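Local coordinates for protein cellobiose 2-epimerase (Caldibacillus thermoamylovorans, PDB 5ZHB) that catalyses the reversible epimerisation of cellobiose at C2 of its reducing-end glucose, giving a disaccharide that ends in mannose, at residues 257-262 against 268-273; 181-186 against 214-219; 21-26 against 39-44; 56-61 against 372-377. One frame throughout, in Å; residues are numbered along the deposited sequence.

Interaction 1: 257-262 against 268-273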
loop_
_atom_site.group_PDB
_atom_site.type_symbol
_atom_site.label_atom_id
_atom_site.label_comp_id
_atom_site.label_asym_id
_atom_site.label_seq_id
_atom_site.Cartn_x
_atom_site.Cartn_y
_atom_site.Cartn_z
ATOM N N ASP A 257 -2.511 8.639 10.515
ATOM C CA ASP A 257 -3.012 9.582 9.540
ATOM C C ASP A 257 -4.530 9.633 9.572
ATOM O O ASP A 257 -5.098 10.707 9.388
ATOM C CB ASP A 257 -2.567 9.274 8.121
ATOM C CG ASP A 257 -1.320 10.001 7.671
ATOM O OD1 ASP A 257 -0.613 10.568 8.529
ATOM O OD2 ASP A 257 -1.110 10.031 6.460
ATOM N N ALA A 258 -5.180 8.489 9.806
ATOM C CA ALA A 258 -6.642 8.460 9.845
ATOM C C ALA A 258 -7.142 9.257 11.065
ATOM O O ALA A 258 -8.060 10.082 10.962
ATOM C CB ALA A 258 -7.128 7.026 9.876
ATOM N N LEU A 259 -6.468 9.048 12.200
ATOM C CA LEU A 259 -6.691 9.852 13.398
ATOM C C LEU A 259 -6.551 11.346 13.123
ATOM O O LEU A 259 -7.428 12.118 13.522
ATOM C CB LEU A 259 -5.768 9.376 14.513
ATOM C CG LEU A 259 -6.027 7.969 15.039
ATOM C CD1 LEU A 259 -4.986 7.631 16.108
ATOM C CD2 LEU A 259 -7.439 7.790 15.548
ATOM N N LYS A 260 -5.456 11.764 12.478
ATOM C CA LYS A 260 -5.175 13.171 12.255
ATOM C C LYS A 260 -6.200 13.818 11.321
ATOM O O LYS A 260 -6.652 14.946 11.577
ATOM C CB LYS A 260 -3.776 13.399 11.667
ATOM C CG LYS A 260 -2.591 13.017 12.544
ATOM C CD LYS A 260 -1.307 12.718 11.773
ATOM C CE LYS A 260 -0.279 12.129 12.663
ATOM N NZ LYS A 260 0.960 11.674 12.020
ATOM N N VAL A 261 -6.541 13.139 10.213
ATOM C CA VAL A 261 -7.448 13.688 9.206
ATOM C C VAL A 261 -8.855 13.859 9.776
ATOM O O VAL A 261 -9.584 14.770 9.393
ATOM C CB VAL A 261 -7.417 12.774 7.962
ATOM C CG1 VAL A 261 -8.593 12.971 7.027
ATOM C CG2 VAL A 261 -6.106 12.896 7.196
ATOM N N THR A 262 -9.261 12.997 10.706
ATOM C CA THR A 262 -10.604 13.086 11.248
ATOM C C THR A 262 -10.667 13.741 12.645
ATOM O O THR A 262 -11.752 13.810 13.217
ATOM C CB THR A 262 -11.233 11.704 11.283
ATOM O OG1 THR A 262 -10.538 10.862 12.204
ATOM C CG2 THR A 262 -11.305 11.078 9.904
ATOM N N LYS A 268 -6.780 5.623 23.446
ATOM C CA LYS A 268 -6.376 4.240 23.257
ATOM C C LYS A 268 -5.819 4.001 21.833
ATOM O O LYS A 268 -4.983 3.126 21.629
ATOM C CB LYS A 268 -7.497 3.295 23.682
ATOM C CG LYS A 268 -8.850 3.411 23.018
ATOM C CD LYS A 268 -9.929 2.780 23.899
ATOM C CE LYS A 268 -11.187 2.377 23.196
ATOM N NZ LYS A 268 -12.027 3.529 22.873
ATOM N N TYR A 269 -6.276 4.786 20.869
ATOM C CA TYR A 269 -5.903 4.643 19.469
ATOM C C TYR A 269 -4.504 5.224 19.270
ATOM O O TYR A 269 -3.640 4.559 18.690
ATOM C CB TYR A 269 -6.914 5.355 18.563
ATOM C CG TYR A 269 -8.342 4.827 18.640
ATOM C CD1 TYR A 269 -8.603 3.513 18.998
ATOM C CD2 TYR A 269 -9.424 5.635 18.316
ATOM C CE1 TYR A 269 -9.896 3.022 19.058
ATOM C CE2 TYR A 269 -10.728 5.161 18.374
ATOM C CZ TYR A 269 -10.958 3.851 18.756
ATOM O OH TYR A 269 -12.207 3.315 18.839
ATOM N N THR A 270 -4.299 6.451 19.780
ATOM C CA THR A 270 -2.964 7.044 19.854
ATOM C C THR A 270 -1.972 6.088 20.517
ATOM O O THR A 270 -0.880 5.833 19.997
ATOM C CB THR A 270 -3.065 8.409 20.541
ATOM O OG1 THR A 270 -3.618 9.273 19.555
ATOM C CG2 THR A 270 -1.715 8.996 20.903
ATOM N N GLN A 271 -2.345 5.509 21.665
ATOM C CA GLN A 271 -1.448 4.596 22.351
ATOM C C GLN A 271 -1.194 3.343 21.507
ATOM O O GLN A 271 -0.106 2.784 21.528
ATOM C CB GLN A 271 -1.973 4.159 23.721
ATOM C CG GLN A 271 -0.877 3.552 24.590
ATOM C CD GLN A 271 0.219 4.564 24.836
ATOM O OE1 GLN A 271 -0.058 5.693 25.254
ATOM N NE2 GLN A 271 1.454 4.197 24.526
ATOM N N MET A 272 -2.214 2.870 20.775
ATOM C CA MET A 272 -2.015 1.744 19.878
ATOM C C MET A 272 -0.941 2.094 18.836
ATOM O O MET A 272 -0.041 1.307 18.626
ATOM C CB MET A 272 -3.322 1.293 19.202
ATOM C CG MET A 272 -3.115 0.248 18.106
ATOM S SD MET A 272 -4.693 -0.239 17.370
ATOM C CE MET A 272 -5.263 1.321 16.706
ATOM N N VAL A 273 -1.041 3.250 18.194
ATOM C CA VAL A 273 -0.080 3.659 17.182
ATOM C C VAL A 273 1.343 3.561 17.737
ATOM O O VAL A 273 2.248 3.024 17.091
ATOM C CB VAL A 273 -0.473 5.069 16.703
ATOM C CG1 VAL A 273 0.650 5.776 15.930
ATOM C CG2 VAL A 273 -1.738 5.004 15.849
#

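Interaction 2: 181-186 against 214-219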
loop_
_atom_site.group_PDB
_atom_site.type_symbol
_atom_site.label_atom_id
_atom_site.label_comp_id
_atom_site.label_asym_id
_atom_site.label_seq_id
_atom_site.Cartn_x
_atom_site.Cartn_y
_atom_site.Cartn_z
ATOM N N ILE A 181 -12.178 -12.898 6.702
ATOM C CA ILE A 181 -11.924 -11.492 6.967
ATOM C C ILE A 181 -10.405 -11.348 6.978
ATOM O O ILE A 181 -9.715 -12.237 7.466
ATOM C CB ILE A 181 -12.555 -11.014 8.293
ATOM C CG1 ILE A 181 -14.094 -10.959 8.244
ATOM C CG2 ILE A 181 -11.971 -9.653 8.693
ATOM C CD1 ILE A 181 -14.762 -10.712 9.592
ATOM N N THR A 182 -9.893 -10.269 6.363
ATOM C CA THR A 182 -8.457 -9.996 6.384
ATOM C C THR A 182 -8.177 -8.584 6.898
ATOM O O THR A 182 -8.853 -7.600 6.590
ATOM C CB THR A 182 -7.764 -10.252 5.036
ATOM O OG1 THR A 182 -8.023 -9.188 4.111
ATOM C CG2 THR A 182 -8.112 -11.618 4.473
ATOM N N MET A 183 -7.079 -8.514 7.664
ATOM C CA MET A 183 -6.461 -7.280 8.103
ATOM C C MET A 183 -6.058 -6.473 6.879
ATOM O O MET A 183 -6.303 -5.259 6.817
ATOM C CB MET A 183 -5.264 -7.622 9.013
ATOM C CG MET A 183 -4.392 -6.458 9.438
ATOM S SD MET A 183 -3.143 -6.008 8.205
ATOM C CE MET A 183 -2.052 -7.415 8.323
ATOM N N ASN A 184 -5.490 -7.159 5.890
ATOM C CA ASN A 184 -4.939 -6.441 4.737
ATOM C C ASN A 184 -6.013 -5.603 4.050
ATOM O O ASN A 184 -5.779 -4.436 3.731
ATOM C CB ASN A 184 -4.240 -7.385 3.771
ATOM C CG ASN A 184 -3.479 -6.624 2.709
ATOM O OD1 ASN A 184 -2.505 -5.935 3.020
ATOM N ND2 ASN A 184 -3.965 -6.690 1.475
ATOM N N THR A 185 -7.190 -6.204 3.767
ATOM C CA THR A 185 -8.255 -5.475 3.078
ATOM C C THR A 185 -8.733 -4.292 3.914
ATOM O O THR A 185 -8.882 -3.198 3.399
ATOM C CB THR A 185 -9.414 -6.416 2.732
ATOM O OG1 THR A 185 -8.914 -7.364 1.796
ATOM C CG2 THR A 185 -10.579 -5.679 2.096
ATOM N N HIS A 186 -8.909 -4.501 5.234
ATOM C CA HIS A 186 -9.335 -3.446 6.135
ATOM C C HIS A 186 -8.323 -2.300 6.162
ATOM O O HIS A 186 -8.707 -1.126 6.198
ATOM C CB HIS A 186 -9.638 -4.071 7.508
ATOM C CG HIS A 186 -10.933 -4.831 7.465
ATOM N ND1 HIS A 186 -11.016 -6.124 6.991
ATOM C CD2 HIS A 186 -12.204 -4.459 7.798
ATOM C CE1 HIS A 186 -12.299 -6.517 7.034
ATOM N NE2 HIS A 186 -13.044 -5.526 7.522
ATOM N N ASP A 214 -11.796 1.428 15.089
ATOM C CA ASP A 214 -12.243 0.645 16.235
ATOM C C ASP A 214 -12.100 -0.851 15.974
ATOM O O ASP A 214 -11.651 -1.596 16.853
ATOM C CB ASP A 214 -13.620 1.114 16.665
ATOM C CG ASP A 214 -13.924 0.728 18.101
ATOM O OD1 ASP A 214 -13.194 1.215 18.998
ATOM O OD2 ASP A 214 -14.762 -0.161 18.279
ATOM N N LEU A 215 -12.397 -1.291 14.730
ATOM C CA LEU A 215 -12.129 -2.664 14.349
ATOM C C LEU A 215 -10.638 -2.985 14.502
ATOM O O LEU A 215 -10.274 -4.058 14.979
ATOM C CB LEU A 215 -12.605 -2.914 12.917
ATOM C CG LEU A 215 -14.116 -2.990 12.663
ATOM C CD1 LEU A 215 -14.390 -2.975 11.178
ATOM C CD2 LEU A 215 -14.674 -4.236 13.266
ATOM N N PHE A 216 -9.766 -2.085 14.051
ATOM C CA PHE A 216 -8.338 -2.309 14.251
ATOM C C PHE A 216 -8.030 -2.452 15.741
ATOM O O PHE A 216 -7.354 -3.406 16.137
ATOM C CB PHE A 216 -7.456 -1.225 13.630
ATOM C CG PHE A 216 -7.041 -1.626 12.220
ATOM C CD1 PHE A 216 -5.977 -2.501 12.021
ATOM C CD2 PHE A 216 -7.789 -1.216 11.128
ATOM C CE1 PHE A 216 -5.628 -2.906 10.743
ATOM C CE2 PHE A 216 -7.434 -1.618 9.850
ATOM C CZ PHE A 216 -6.371 -2.472 9.661
ATOM N N TYR A 217 -8.545 -1.519 16.528
ATOM C CA TYR A 217 -8.226 -1.474 17.958
ATOM C C TYR A 217 -8.744 -2.729 18.676
ATOM O O TYR A 217 -7.958 -3.432 19.315
ATOM C CB TYR A 217 -8.742 -0.200 18.620
ATOM C CG TYR A 217 -8.405 -0.229 20.108
ATOM C CD1 TYR A 217 -7.119 0.071 20.559
ATOM C CD2 TYR A 217 -9.354 -0.619 21.051
ATOM C CE1 TYR A 217 -6.788 -0.003 21.906
ATOM C CE2 TYR A 217 -9.036 -0.682 22.398
ATOM C CZ TYR A 217 -7.760 -0.365 22.825
ATOM O OH TYR A 217 -7.454 -0.418 24.144
ATOM N N GLU A 218 -10.035 -3.049 18.486
ATOM C CA GLU A 218 -10.719 -4.141 19.177
ATOM C C GLU A 218 -10.452 -5.528 18.604
ATOM O O GLU A 218 -10.278 -6.478 19.365
ATOM C CB GLU A 218 -12.239 -4.009 19.097
ATOM C CG GLU A 218 -12.827 -2.908 19.967
ATOM C CD GLU A 218 -14.328 -3.096 20.177
ATOM O OE1 GLU A 218 -14.948 -4.097 19.693
ATOM O OE2 GLU A 218 -14.873 -2.176 20.822
ATOM N N LYS A 219 -10.462 -5.674 17.268
ATOM C CA LYS A 219 -10.382 -7.000 16.663
ATOM C C LYS A 219 -8.969 -7.356 16.174
ATOM O O LYS A 219 -8.513 -8.474 16.368
ATOM C CB LYS A 219 -11.407 -7.022 15.523
ATOM C CG LYS A 219 -12.833 -6.539 15.855
ATOM C CD LYS A 219 -13.517 -7.414 16.904
ATOM C CE LYS A 219 -14.902 -6.933 17.273
ATOM N NZ LYS A 219 -15.570 -7.978 18.055
#

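Interaction 3: 21-26 against 39-44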
loop_
_atom_site.group_PDB
_atom_site.type_symbol
_atom_site.label_atom_id
_atom_site.label_comp_id
_atom_site.label_asym_id
_atom_site.label_seq_id
_atom_site.Cartn_x
_atom_site.Cartn_y
_atom_site.Cartn_z
ATOM N N ALA A 21 8.939 6.018 -15.382
ATOM C CA ALA A 21 8.653 6.766 -16.606
ATOM C C ALA A 21 9.105 6.027 -17.868
ATOM O O ALA A 21 8.426 6.128 -18.886
ATOM C CB ALA A 21 9.282 8.140 -16.540
ATOM N N LYS A 22 10.196 5.243 -17.797
ATOM C CA LYS A 22 10.670 4.463 -18.926
ATOM C C LYS A 22 9.727 3.290 -19.235
ATOM O O LYS A 22 9.935 2.578 -20.219
ATOM C CB LYS A 22 12.105 3.964 -18.682
ATOM C CG LYS A 22 13.232 4.993 -18.850
ATOM C CD LYS A 22 14.654 4.514 -18.529
ATOM C CE LYS A 22 15.069 4.696 -17.075
ATOM N NZ LYS A 22 15.855 3.609 -16.459
ATOM N N LEU A 23 8.716 3.033 -18.390
ATOM C CA LEU A 23 7.762 1.964 -18.679
ATOM C C LEU A 23 6.466 2.514 -19.287
ATOM O O LEU A 23 5.476 1.776 -19.404
ATOM C CB LEU A 23 7.475 1.175 -17.393
ATOM C CG LEU A 23 8.668 0.497 -16.713
ATOM C CD1 LEU A 23 8.156 -0.323 -15.523
ATOM C CD2 LEU A 23 9.509 -0.389 -17.676
ATOM N N LYS A 24 6.409 3.824 -19.571
ATOM C CA LYS A 24 5.210 4.435 -20.134
ATOM C C LYS A 24 4.919 3.770 -21.481
ATOM O O LYS A 24 5.822 3.637 -22.306
ATOM C CB LYS A 24 5.383 5.952 -20.294
ATOM C CG LYS A 24 4.151 6.712 -20.681
ATOM C CD LYS A 24 4.258 8.189 -20.367
ATOM C CE LYS A 24 3.176 9.005 -20.962
ATOM N NZ LYS A 24 3.344 9.137 -22.414
ATOM N N ASP A 25 3.679 3.295 -21.633
ATOM C CA ASP A 25 3.246 2.533 -22.787
ATOM C C ASP A 25 2.300 3.421 -23.589
ATOM O O ASP A 25 1.101 3.501 -23.283
ATOM C CB ASP A 25 2.598 1.218 -22.380
ATOM C CG ASP A 25 2.169 0.343 -23.556
ATOM O OD1 ASP A 25 2.247 0.845 -24.712
ATOM O OD2 ASP A 25 1.822 -0.832 -23.319
ATOM N N ASP A 26 2.871 4.116 -24.588
ATOM C CA ASP A 26 2.136 5.100 -25.372
ATOM C C ASP A 26 1.174 4.419 -26.333
ATOM O O ASP A 26 0.060 4.889 -26.512
ATOM C CB ASP A 26 3.071 6.059 -26.091
ATOM C CG ASP A 26 3.901 6.924 -25.158
ATOM O OD1 ASP A 26 3.295 7.593 -24.297
ATOM O OD2 ASP A 26 5.143 6.875 -25.264
ATOM N N LEU A 39 15.971 -7.643 -15.998
ATOM C CA LEU A 39 15.741 -6.336 -16.606
ATOM C C LEU A 39 15.208 -6.423 -18.038
ATOM O O LEU A 39 15.103 -5.376 -18.686
ATOM C CB LEU A 39 16.949 -5.403 -16.505
ATOM C CG LEU A 39 17.523 -5.210 -15.100
ATOM C CD1 LEU A 39 18.713 -4.269 -15.180
ATOM C CD2 LEU A 39 16.454 -4.691 -14.102
ATOM N N HIS A 40 14.764 -7.604 -18.505
ATOM C CA HIS A 40 13.893 -7.636 -19.689
ATOM C C HIS A 40 12.519 -7.019 -19.404
ATOM O O HIS A 40 11.857 -7.353 -18.418
ATOM C CB HIS A 40 13.687 -9.041 -20.243
ATOM C CG HIS A 40 14.929 -9.604 -20.827
ATOM N ND1 HIS A 40 15.620 -10.658 -20.273
ATOM C CD2 HIS A 40 15.598 -9.250 -21.948
ATOM C CE1 HIS A 40 16.684 -10.895 -21.020
ATOM N NE2 HIS A 40 16.687 -10.060 -22.026
ATOM N N VAL A 41 12.088 -6.116 -20.294
ATOM C CA VAL A 41 10.780 -5.499 -20.241
ATOM C C VAL A 41 9.827 -6.296 -21.130
ATOM O O VAL A 41 10.071 -6.412 -22.336
ATOM C CB VAL A 41 10.857 -4.044 -20.716
ATOM C CG1 VAL A 41 9.480 -3.411 -20.727
ATOM C CG2 VAL A 41 11.863 -3.200 -19.947
ATOM N N HIS A 42 8.778 -6.883 -20.534
ATOM C CA HIS A 42 7.783 -7.652 -21.278
ATOM C C HIS A 42 6.612 -6.743 -21.643
ATOM O O HIS A 42 5.692 -6.531 -20.837
ATOM C CB HIS A 42 7.305 -8.861 -20.474
ATOM C CG HIS A 42 8.386 -9.800 -20.116
ATOM N ND1 HIS A 42 8.511 -11.028 -20.719
ATOM C CD2 HIS A 42 9.432 -9.687 -19.283
ATOM C CE1 HIS A 42 9.589 -11.643 -20.243
ATOM N NE2 HIS A 42 10.157 -10.852 -19.354
ATOM N N LYS A 43 6.646 -6.193 -22.866
ATOM C CA LYS A 43 5.692 -5.169 -23.270
ATOM C C LYS A 43 4.282 -5.719 -23.445
ATOM O O LYS A 43 3.309 -4.943 -23.404
ATOM C CB LYS A 43 6.139 -4.405 -24.521
ATOM C CG LYS A 43 7.404 -3.596 -24.319
ATOM C CD LYS A 43 7.863 -2.867 -25.572
ATOM C CE LYS A 43 9.136 -2.103 -25.340
ATOM N NZ LYS A 43 9.570 -1.527 -26.613
ATOM N N ASP A 44 4.190 -7.041 -23.607
ATOM C CA ASP A 44 2.924 -7.727 -23.805
ATOM C C ASP A 44 2.429 -8.381 -22.504
ATOM O O ASP A 44 1.488 -9.160 -22.534
ATOM C CB ASP A 44 3.054 -8.789 -24.892
ATOM C CG ASP A 44 4.073 -9.889 -24.605
ATOM O OD1 ASP A 44 4.914 -9.709 -23.692
ATOM O OD2 ASP A 44 4.021 -10.936 -25.268
HETATM O O HOH W 1 2.437 -2.861 -25.003
#

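Interaction 4: 56-61 against 372-377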
loop_
_atom_site.group_PDB
_atom_site.type_symbol
_atom_site.label_atom_id
_atom_site.label_comp_id
_atom_site.label_asym_id
_atom_site.label_seq_id
_atom_site.Cartn_x
_atom_site.Cartn_y
_atom_site.Cartn_z
ATOM N N LEU A 56 -0.831 5.543 -10.582
ATOM C CA LEU A 56 -1.538 6.809 -10.584
ATOM C C LEU A 56 -1.297 7.551 -9.274
ATOM O O LEU A 56 -1.072 8.770 -9.250
ATOM C CB LEU A 56 -3.018 6.564 -10.833
ATOM C CG LEU A 56 -3.947 7.762 -10.601
ATOM C CD1 LEU A 56 -3.555 8.987 -11.423
ATOM C CD2 LEU A 56 -5.349 7.333 -10.933
ATOM N N TRP A 57 -1.366 6.809 -8.162
ATOM C CA TRP A 57 -1.169 7.429 -6.855
ATOM C C TRP A 57 0.230 8.045 -6.762
ATOM O O TRP A 57 0.367 9.205 -6.346
ATOM C CB TRP A 57 -1.466 6.435 -5.710
ATOM C CG TRP A 57 -1.280 7.113 -4.384
ATOM C CD1 TRP A 57 -2.239 7.739 -3.642
ATOM C CD2 TRP A 57 -0.014 7.411 -3.756
ATOM N NE1 TRP A 57 -1.661 8.351 -2.563
ATOM C CE2 TRP A 57 -0.304 8.177 -2.609
ATOM C CE3 TRP A 57 1.305 7.083 -4.035
ATOM C CZ2 TRP A 57 0.698 8.641 -1.761
ATOM C CZ3 TRP A 57 2.298 7.513 -3.179
ATOM C CH2 TRP A 57 1.992 8.302 -2.071
ATOM N N ALA A 58 1.267 7.270 -7.127
ATOM C CA ALA A 58 2.660 7.671 -6.989
ATOM C C ALA A 58 2.959 8.920 -7.824
ATOM O O ALA A 58 3.548 9.867 -7.304
ATOM C CB ALA A 58 3.607 6.538 -7.338
ATOM N N PHE A 59 2.532 8.949 -9.087
ATOM C CA PHE A 59 2.785 10.125 -9.909
ATOM C C PHE A 59 1.986 11.340 -9.440
ATOM O O PHE A 59 2.514 12.458 -9.505
ATOM C CB PHE A 59 2.499 9.817 -11.373
ATOM C CG PHE A 59 3.620 9.031 -12.010
ATOM C CD1 PHE A 59 4.915 9.521 -12.005
ATOM C CD2 PHE A 59 3.392 7.765 -12.534
ATOM C CE1 PHE A 59 5.945 8.790 -12.574
ATOM C CE2 PHE A 59 4.429 7.045 -13.101
ATOM C CZ PHE A 59 5.696 7.558 -13.116
ATOM N N SER A 60 0.741 11.148 -9.008
ATOM C CA SER A 60 -0.077 12.254 -8.526
ATOM C C SER A 60 0.535 12.877 -7.278
ATOM O O SER A 60 0.688 14.095 -7.209
ATOM C CB SER A 60 -1.491 11.835 -8.227
ATOM O OG SER A 60 -2.159 11.347 -9.382
ATOM N N ALA A 61 0.910 12.023 -6.308
ATOM C CA ALA A 61 1.530 12.481 -5.073
ATOM C C ALA A 61 2.877 13.143 -5.361
ATOM O O ALA A 61 3.193 14.122 -4.699
ATOM C CB ALA A 61 1.718 11.343 -4.087
ATOM N N LYS A 372 4.564 -5.350 -7.725
ATOM C CA LYS A 372 5.682 -4.493 -7.371
ATOM C C LYS A 372 5.666 -3.270 -8.269
ATOM O O LYS A 372 5.800 -3.397 -9.499
ATOM C CB LYS A 372 7.032 -5.198 -7.430
ATOM C CG LYS A 372 8.187 -4.276 -6.934
ATOM C CD LYS A 372 9.507 -5.004 -6.733
ATOM C CE LYS A 372 10.668 -4.106 -6.411
ATOM N NZ LYS A 372 10.850 -3.053 -7.390
ATOM N N CYS A 373 5.455 -2.117 -7.624
ATOM C CA CYS A 373 5.252 -0.882 -8.350
ATOM C C CYS A 373 5.860 0.237 -7.509
ATOM O O CYS A 373 6.707 -0.033 -6.660
ATOM C CB CYS A 373 3.806 -0.791 -8.806
ATOM S SG CYS A 373 2.671 -0.810 -7.396
ATOM N N PRO A 374 5.655 1.521 -7.868
ATOM C CA PRO A 374 6.360 2.601 -7.178
ATOM C C PRO A 374 5.678 3.202 -5.955
ATOM O O PRO A 374 6.163 4.193 -5.437
ATOM C CB PRO A 374 6.420 3.638 -8.315
ATOM C CG PRO A 374 5.088 3.508 -8.998
ATOM C CD PRO A 374 4.823 2.014 -8.973
ATOM N N TYR A 375 4.541 2.644 -5.519
ATOM C CA TYR A 375 3.759 3.268 -4.458
ATOM C C TYR A 375 4.516 3.262 -3.128
ATOM O O TYR A 375 4.671 4.333 -2.526
ATOM C CB TYR A 375 2.362 2.636 -4.424
ATOM C CG TYR A 375 1.727 2.286 -3.085
ATOM C CD1 TYR A 375 1.054 3.232 -2.324
ATOM C CD2 TYR A 375 1.718 0.969 -2.624
ATOM C CE1 TYR A 375 0.401 2.900 -1.139
ATOM C CE2 TYR A 375 1.065 0.618 -1.445
ATOM C CZ TYR A 375 0.427 1.591 -0.683
ATOM O OH TYR A 375 -0.250 1.254 0.473
ATOM N N HIS A 376 4.982 2.093 -2.672
ATOM C CA HIS A 376 5.575 2.015 -1.334
ATOM C C HIS A 376 6.833 2.891 -1.227
ATOM O O HIS A 376 6.982 3.684 -0.283
ATOM C CB HIS A 376 5.878 0.576 -0.954
ATOM C CG HIS A 376 4.735 -0.281 -0.487
ATOM N ND1 HIS A 376 4.051 -0.048 0.695
ATOM C CD2 HIS A 376 4.137 -1.339 -1.072
ATOM C CE1 HIS A 376 3.068 -0.951 0.811
ATOM N NE2 HIS A 376 3.125 -1.772 -0.233
ATOM N N ASN A 377 7.761 2.701 -2.159
ATOM C CA ASN A 377 9.044 3.387 -2.089
ATOM C C ASN A 377 8.921 4.883 -2.429
ATOM O O ASN A 377 9.581 5.705 -1.768
ATOM C CB ASN A 377 10.144 2.615 -2.815
ATOM C CG ASN A 377 9.925 2.414 -4.297
ATOM O OD1 ASN A 377 8.809 2.592 -4.789
ATOM N ND2 ASN A 377 10.975 1.984 -4.994
#

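Interaction 1: 257-262 against 268-273
Leu-259 and Tyr-269 meet where helix 245-262 and helix 267-283 pack as an antiparallel helical hairpin, the repeating element of the (alpha/alpha)6 barrel of this family. The two short segments run at 145° to each other with their axes 10.9 Å apart, a separation that a branched leucine can span. The apolar contacts centre on Leu-259, whose CG stands anti to its carbonyl carbon (chi1 -66°) and so carries both methyls across the gap. CD1 lies 3.9 Å from Tyr-269 CB and 4.2 Å from Val-273 CG2, one helical turn further on; CD2 lies 4.0 Å from Tyr-269 CD2, approaching the ring obliquely. The leucine and tyrosine side chains cross at about a right angle, and Ile-213 of helix 203-220 packs against both. Among the polar groups, the tyrosine suits a place where its ring stem is buried but its hydroxyl can reach Asp-214, with which it probably shares a hydrogen bond. Thr-262 folds its hydroxyl back onto the preceding turn: OG1 donates to Ala-258 O at 2.9 Å, while Thr-262 N reaches the same oxygen from the opposite face of the carbonyl plane. At Thr-270, OG1 faces the leucine, 4.1 Å from Leu-259 CD1.

Interaction 2: 181-186 against 214-219
The Phe-216 ring has the backbone of His-186 at its edge: CE2 lies 3.9 Å from His-186 C, and His-186 O is in the ring plane. At the other meta carbon, CE1 meets Met-183 CG obliquely at 4.0 Å, the methionine crossing the phenylalanine at about a right angle. The far end of the ring thus abuts the first turn of the facing helix, and the methionine CG, anti to the backbone N (chi1 173°), is the side-chain atom that meets it there. The His-186 ring is met obliquely by a methyl of Leu-215, with CD2 4.3 Å from Leu-215 CD1. Both imidazole nitrogens are used, which suits histidine to this buried place. ND1 donates to Thr-182 O at 2.6 Å, nearly straight at 164° and close to the ring plane, and NE2 is hydrogen-bonded to Tyr-156 N; these two bonds on different sides of the ring fix its rotation. Thr-182 also caps the helix, its OG1 accepting from Thr-185 N at 3.1 Å. Trp-236 adds an edge-to-face neighbour to the histidine. Consecutive helices 183-199 and 203-220, packed against each other, form the helical-hairpin unit of an (alpha/alpha)6 barrel.

Interaction 3: 21-26 against 39-44
Leu-23 and Val-41 make the apolar part of this contact, with Leu-23 CD2 4.3 Å from Val-41 CG1. Leucine reaches further than its CB direction suggests: CG is anti to the carbonyl carbon (chi1 -60°), and the end of the chain comes nearer to the valine. The buried leucine also rests on Val-35, while the more exposed valine lies against Tyr-32; two branched aliphatic groups, suited to a partly buried place, thus meet beside these residues. The polar part is indirect. Asp-25 OD2 and Lys-43 O, both acceptors, stand 4.4 Å apart, and a water lies 2.7 Å from Asp-25 OD2 and 2.8 Å from Lys-43 O, within hydrogen-bonding distance of both, though other acceptors compete for its protons. The same carboxylate oxygen forms a salt bridge with Lys-47, which probably favours the charged form of this buried aspartate, and its other oxygen, OD1, accepts from Asn-28 N. An acidic side chain can thus tie several loop groups together. Within the backbone, Lys-24 N bonds to Ala-21 O at 3.1 Å, closing a type I beta turn that starts on Ala-21, the last residue of helix 2-21. These features join a helix-ending turn to the second, weakly bonded strand of the antiparallel beta hairpin 34-35/41-42.

Interaction 4: 56-61 against 372-377
Trp-57 reaches across to Tyr-375 from helix 49-66. Its CB carries CG anti to the backbone N (chi1 -179°), laying the indole alongside its own helix. Farther out, on the six-membered ring, CE3 lies 4.2 Å from Tyr-375 CD1, at the edge of the tyrosine ring, and the neighbouring CZ3 comes 4.0 Å from Tyr-375 O. Tyr-375 CD1 stands over one indole face, towards its rim; Ala-61 CB occupies the opposite face, 3.6 Å above the plane. A broad flat indole suits this narrow slot between its own helix and the tyrosine, and Tyr-119 stacks with it as well. Beside it, Ala-58 is small enough to let the backbones approach, its CA being 5.2 Å from Tyr-375 CA. Its CB touches Pro-374 CG at 3.8 Å, and the compact proline ring packs there just before helix 375-387. His-376, which follows Tyr-375, has one imidazole face turned to Tyr-375 CE2, 3.3 Å above its plane, and its ND1 is bonded to Glu-311. Tyr-375 OH is hydrogen-bonded to Glu-191. The contact joins an early helix of the (alpha/alpha)6 barrel to the last one, 375-387, at the closing seam of the ring, with helix 111-128 beside the tryptophan and Trp-20 of helix 2-21 against the proline.

In the fold
Along the chain, interaction 3 closes first, and interactions 2 and 1 then follow in series, both nested inside the long loop that interaction 4 closes. Interactions 1 and 2 have centres about 14 Å apart and touch: helix 203-220 supplies one side of interaction 2 and also packs, through Tyr-217, against helix 267-283 of interaction 1. Interaction 3 lies on the opposite side of the chain's centre, about 39 Å from interaction 1 between centres, but touches interaction 4 where Ala-21 meets Phe-59. Interaction 4, nearest the middle, brings helices from the two ends of the sequence together, as closure of an (alpha/alpha)6 barrel requires.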